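Local coordinates for protein dehydratase, IlvD/Edd family (PDB 5OYN) that catalyses the dehydration of D-xylonate to 2-dehydro-3-deoxy-D-arabinonate, and of D-gluconate with similar efficiency, using a [2Fe-2S] cluster and magnesium, at residues P154-G166 with C233-A247. Sequence-based numbering, arbitrary orientation.
Sequences PAIVLSGGPMLDG and CAAIPAPYRERGQMA
Ser-159, Gly-160 and Gly-161, where strand 155-159, outermost of the parallel four-stranded sheet within this chain, runs out into a loop, pack in a buried contact against Arg-243 in the first turn of helix 241-259. The axes of segments 155-159 and 241-247 run nearly antiparallel (163°), with a closest approach of 9.2 Å. Bent at chi2 and chi3, the Arg-243 chain lays one guanidinium face over the Ser-159 to Gly-160 peptide, with Ser-159 C 3.7 Å above the plane, while Ile-236 CD1 lies against the opposite face. Its NH2 donates hydrogen bonds to Cys-233 O, almost in the guanidinium plane (2.8 Å), and to Ile-236 O, tilted 18° from that plane. With alanine in place of Arg-243, both carbonyls would probably lose this donor and a gap would open against the peptide. Ala-238 N, in the turn before the helix, donates to Pro-162 O (2.9 Å, 151° at the hydrogen). At the strand end, Leu-158 CD2 meets Ala-247 CB at 3.6 Å; at the loop end, Leu-164 CD2 reaches the Tyr-240 ring edge at CE1 (3.7 Å), and Tyr-240 also packs on Leu-164 of a neighbouring subunit. Met-163's side chain lies about 5 Å from that of cluster ligand Cys-210. The buried guanidinium thus ties residues 233-236 to the helix start where the strand ends.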
loop_
_atom_site.group_PDB
_atom_site.type_symbol
_atom_site.label_atom_id
_atom_site.label_comp_id
_atom_site.label_asym_id
_atom_site.label_seq_id
_atom_site.Cartn_x
_atom_site.Cartn_y
_atom_site.Cartn_z
ATOM N N PRO A 154 1.916 28.503 4.016
ATOM C CA PRO A 154 0.771 28.053 4.826
ATOM C C PRO A 154 0.917 26.591 5.236
ATOM O O PRO A 154 1.222 25.721 4.417
ATOM C CB PRO A 154 -0.431 28.273 3.903
ATOM C CG PRO A 154 0.036 29.236 2.860
ATOM C CD PRO A 154 1.502 29.043 2.710
ATOM N N ALA A 155 0.727 26.337 6.532
ATOM C CA ALA A 155 0.990 25.048 7.153
ATOM C C ALA A 155 -0.186 24.654 8.031
ATOM O O ALA A 155 -1.017 25.484 8.397
ATOM C CB ALA A 155 2.262 25.087 7.996
ATOM N N ILE A 156 -0.248 23.370 8.375
ATOM C CA ILE A 156 -1.270 22.874 9.292
ATOM C C ILE A 156 -0.771 21.551 9.851
ATOM O O ILE A 156 -0.149 20.757 9.136
ATOM C CB ILE A 156 -2.640 22.757 8.579
ATOM C CG1 ILE A 156 -3.781 22.557 9.562
ATOM C CG2 ILE A 156 -2.631 21.672 7.487
ATOM C CD1 ILE A 156 -5.134 22.427 8.834
ATOM N N VAL A 157 -0.991 21.342 11.155
ATOM C CA VAL A 157 -0.519 20.130 11.814
ATOM C C VAL A 157 -1.625 19.092 11.789
ATOM O O VAL A 157 -2.800 19.406 12.024
ATOM C CB VAL A 157 -0.069 20.407 13.257
ATOM C CG1 VAL A 157 -0.039 19.106 14.061
ATOM C CG2 VAL A 157 1.299 21.087 13.281
ATOM N N LEU A 158 -1.248 17.850 11.484
ATOM C CA LEU A 158 -2.124 16.699 11.645
ATOM C C LEU A 158 -1.477 15.769 12.653
ATOM O O LEU A 158 -0.361 15.291 12.428
ATOM C CB LEU A 158 -2.370 15.975 10.319
ATOM C CG LEU A 158 -3.268 14.738 10.456
ATOM C CD1 LEU A 158 -4.645 15.087 11.041
ATOM C CD2 LEU A 158 -3.414 14.076 9.129
ATOM N N SER A 159 -2.166 15.525 13.759
ATOM C CA SER A 159 -1.645 14.670 14.817
ATOM C C SER A 159 -1.968 13.216 14.511
ATOM O O SER A 159 -3.028 12.911 13.963
ATOM C CB SER A 159 -2.242 15.048 16.174
ATOM O OG SER A 159 -2.089 16.430 16.441
ATOM N N GLY A 160 -1.049 12.321 14.881
ATOM C CA GLY A 160 -1.356 10.901 14.826
ATOM C C GLY A 160 -2.357 10.484 15.887
ATOM O O GLY A 160 -3.329 9.776 15.599
ATOM N N GLY A 161 -2.146 10.937 17.126
ATOM C CA GLY A 161 -2.972 10.559 18.249
ATOM C C GLY A 161 -2.295 9.518 19.119
ATOM O O GLY A 161 -1.351 8.843 18.696
ATOM N N PRO A 162 -2.767 9.351 20.348
ATOM C CA PRO A 162 -2.181 8.342 21.236
ATOM C C PRO A 162 -2.718 6.936 20.953
ATOM O O PRO A 162 -3.705 6.735 20.242
ATOM C CB PRO A 162 -2.612 8.828 22.617
ATOM C CG PRO A 162 -3.950 9.406 22.360
ATOM C CD PRO A 162 -3.848 10.094 21.017
ATOM N N MET A 163 -2.038 5.953 21.541
ATOM C CA MET A 163 -2.498 4.574 21.499
ATOM C C MET A 163 -3.758 4.401 22.339
ATOM O O MET A 163 -4.167 5.290 23.093
ATOM C CB MET A 163 -1.416 3.633 22.019
ATOM C CG MET A 163 -0.267 3.442 21.077
ATOM S SD MET A 163 1.104 2.571 21.846
ATOM C CE MET A 163 1.390 3.540 23.325
ATOM N N LEU A 164 -4.377 3.229 22.211
ATOM C CA LEU A 164 -5.525 2.898 23.041
ATOM C C LEU A 164 -5.074 2.669 24.486
ATOM O O LEU A 164 -3.879 2.580 24.779
ATOM C CB LEU A 164 -6.230 1.663 22.493
ATOM C CG LEU A 164 -6.773 1.786 21.071
ATOM C CD1 LEU A 164 -7.290 0.433 20.577
ATOM C CD2 LEU A 164 -7.856 2.850 21.014
ATOM N N ASP A 165 -6.045 2.587 25.399
ATOM C CA ASP A 165 -5.721 2.304 26.797
ATOM C C ASP A 165 -5.039 0.948 26.910
ATOM O O ASP A 165 -5.421 -0.012 26.243
ATOM C CB ASP A 165 -6.975 2.281 27.682
ATOM C CG ASP A 165 -7.745 3.590 27.698
ATOM O OD1 ASP A 165 -7.178 4.663 27.350
ATOM O OD2 ASP A 165 -8.946 3.529 28.084
ATOM N N GLY A 166 -4.044 0.857 27.778
ATOM C CA GLY A 166 -3.385 -0.405 28.063
ATOM C C GLY A 166 -3.859 -0.926 29.406
ATOM O O GLY A 166 -4.126 -0.147 30.325
ATOM N N CYS A 233 -8.242 18.055 17.100
ATOM C CA CYS A 233 -7.278 17.204 16.417
ATOM C C CYS A 233 -6.342 16.480 17.388
ATOM O O CYS A 233 -6.022 15.301 17.186
ATOM C CB CYS A 233 -6.474 18.053 15.442
ATOM S SG CYS A 233 -5.372 17.137 14.381
ATOM N N ALA A 234 -5.875 17.160 18.429
ATOM C CA ALA A 234 -4.755 16.641 19.208
ATOM C C ALA A 234 -5.065 15.284 19.831
ATOM O O ALA A 234 -4.234 14.368 19.785
ATOM C CB ALA A 234 -4.365 17.641 20.297
ATOM N N ALA A 235 -6.253 15.130 20.414
ATOM C CA ALA A 235 -6.468 14.058 21.376
ATOM C C ALA A 235 -7.040 12.775 20.788
ATOM O O ALA A 235 -7.022 11.757 21.493
ATOM C CB ALA A 235 -7.400 14.519 22.497
ATOM N N ILE A 236 -7.569 12.796 19.562
ATOM C CA ILE A 236 -8.179 11.582 18.995
ATOM C C ILE A 236 -7.164 10.447 19.020
ATOM O O ILE A 236 -6.027 10.621 18.535
ATOM C CB ILE A 236 -8.676 11.825 17.558
ATOM C CG1 ILE A 236 -9.390 13.171 17.421
ATOM C CG2 ILE A 236 -9.620 10.706 17.153
ATOM C CD1 ILE A 236 -9.550 13.637 15.985
ATOM N N PRO A 237 -7.486 9.288 19.595
ATOM C CA PRO A 237 -6.545 8.160 19.538
ATOM C C PRO A 237 -6.353 7.678 18.103
ATOM O O PRO A 237 -7.301 7.619 17.313
ATOM C CB PRO A 237 -7.219 7.093 20.418
ATOM C CG PRO A 237 -8.109 7.892 21.345
ATOM C CD PRO A 237 -8.639 8.993 20.467
ATOM N N ALA A 238 -5.110 7.327 17.779
ATOM C CA ALA A 238 -4.749 6.939 16.416
ATOM C C ALA A 238 -5.678 5.920 15.736
ATOM O O ALA A 238 -5.953 6.097 14.538
ATOM C CB ALA A 238 -3.305 6.426 16.428
ATOM N N PRO A 239 -6.179 4.864 16.380
ATOM C CA PRO A 239 -7.025 3.914 15.645
ATOM C C PRO A 239 -8.505 4.252 15.552
ATOM O O PRO A 239 -9.226 3.477 14.916
ATOM C CB PRO A 239 -6.832 2.590 16.412
ATOM C CG PRO A 239 -5.829 2.876 17.503
ATOM C CD PRO A 239 -5.802 4.339 17.702
ATOM N N TYR A 240 -8.995 5.349 16.130
ATOM C CA TYR A 240 -10.395 5.730 15.926
ATOM C C TYR A 240 -10.612 6.206 14.498
ATOM O O TYR A 240 -9.727 6.793 13.872
ATOM C CB TYR A 240 -10.819 6.864 16.865
ATOM C CG TYR A 240 -11.078 6.504 18.304
ATOM C CD1 TYR A 240 -10.481 5.398 18.889
ATOM C CD2 TYR A 240 -11.899 7.303 19.090
ATOM C CE1 TYR A 240 -10.691 5.090 20.219
ATOM C CE2 TYR A 240 -12.115 7.016 20.425
ATOM C CZ TYR A 240 -11.511 5.899 20.988
ATOM O OH TYR A 240 -11.727 5.598 22.323
ATOM N N ARG A 241 -11.815 5.988 13.978
ATOM C CA ARG A 241 -12.036 6.478 12.620
ATOM C C ARG A 241 -12.119 7.997 12.608
ATOM O O ARG A 241 -11.807 8.620 11.584
ATOM C CB ARG A 241 -13.281 5.845 11.977
ATOM C CG ARG A 241 -14.549 5.954 12.770
ATOM C CD ARG A 241 -15.502 7.014 12.228
ATOM N NE ARG A 241 -16.728 6.968 13.025
ATOM C CZ ARG A 241 -17.186 7.939 13.816
ATOM N NH1 ARG A 241 -16.559 9.101 13.910
ATOM N NH2 ARG A 241 -18.297 7.748 14.507
ATOM N N GLU A 242 -12.509 8.600 13.740
ATOM C CA GLU A 242 -12.451 10.047 13.924
ATOM C C GLU A 242 -11.121 10.593 13.420
ATOM O O GLU A 242 -11.082 11.646 12.781
ATOM C CB GLU A 242 -12.617 10.422 15.391
ATOM C CG GLU A 242 -14.011 10.786 15.832
ATOM C CD GLU A 242 -14.071 11.073 17.337
ATOM O OE1 GLU A 242 -14.430 10.154 18.109
ATOM O OE2 GLU A 242 -13.756 12.218 17.752
ATOM N N ARG A 243 -10.030 9.871 13.687
ATOM C CA ARG A 243 -8.713 10.332 13.263
ATOM C C ARG A 243 -8.609 10.395 11.747
ATOM O O ARG A 243 -8.031 11.338 11.195
ATOM C CB ARG A 243 -7.636 9.416 13.824
ATOM C CG ARG A 243 -6.301 9.620 13.189
ATOM C CD ARG A 243 -5.752 11.012 13.450
ATOM N NE ARG A 243 -5.590 11.285 14.875
ATOM C CZ ARG A 243 -5.572 12.504 15.407
ATOM N NH1 ARG A 243 -5.690 13.573 14.632
ATOM N NH2 ARG A 243 -5.415 12.658 16.716
ATOM N N GLY A 244 -9.151 9.398 11.051
ATOM C CA GLY A 244 -9.088 9.422 9.603
ATOM C C GLY A 244 -10.030 10.441 9.007
ATOM O O GLY A 244 -9.731 11.036 7.965
ATOM N N GLN A 245 -11.177 10.659 9.650
ATOM C CA GLN A 245 -12.026 11.779 9.266
ATOM C C GLN A 245 -11.304 13.103 9.469
ATOM O O GLN A 245 -11.325 13.982 8.599
ATOM C CB GLN A 245 -13.313 11.735 10.061
ATOM C CG GLN A 245 -14.213 10.666 9.551
ATOM C CD GLN A 245 -15.322 10.364 10.492
ATOM O OE1 GLN A 245 -15.248 10.697 11.671
ATOM N NE2 GLN A 245 -16.374 9.728 9.985
ATOM N N MET A 246 -10.646 13.260 10.612
ATOM C CA MET A 246 -9.904 14.484 10.850
ATOM C C MET A 246 -8.807 14.650 9.811
ATOM O O MET A 246 -8.525 15.768 9.361
ATOM C CB MET A 246 -9.322 14.475 12.263
ATOM C CG MET A 246 -8.327 15.577 12.520
ATOM S SD MET A 246 -9.177 17.164 12.707
ATOM C CE MET A 246 -10.322 16.826 14.041
ATOM N N ALA A 247 -8.186 13.546 9.402
ATOM C CA ALA A 247 -7.121 13.647 8.411
ATOM C C ALA A 247 -7.670 14.157 7.087
ATOM O O ALA A 247 -7.025 14.960 6.408
ATOM C CB ALA A 247 -6.430 12.296 8.238
#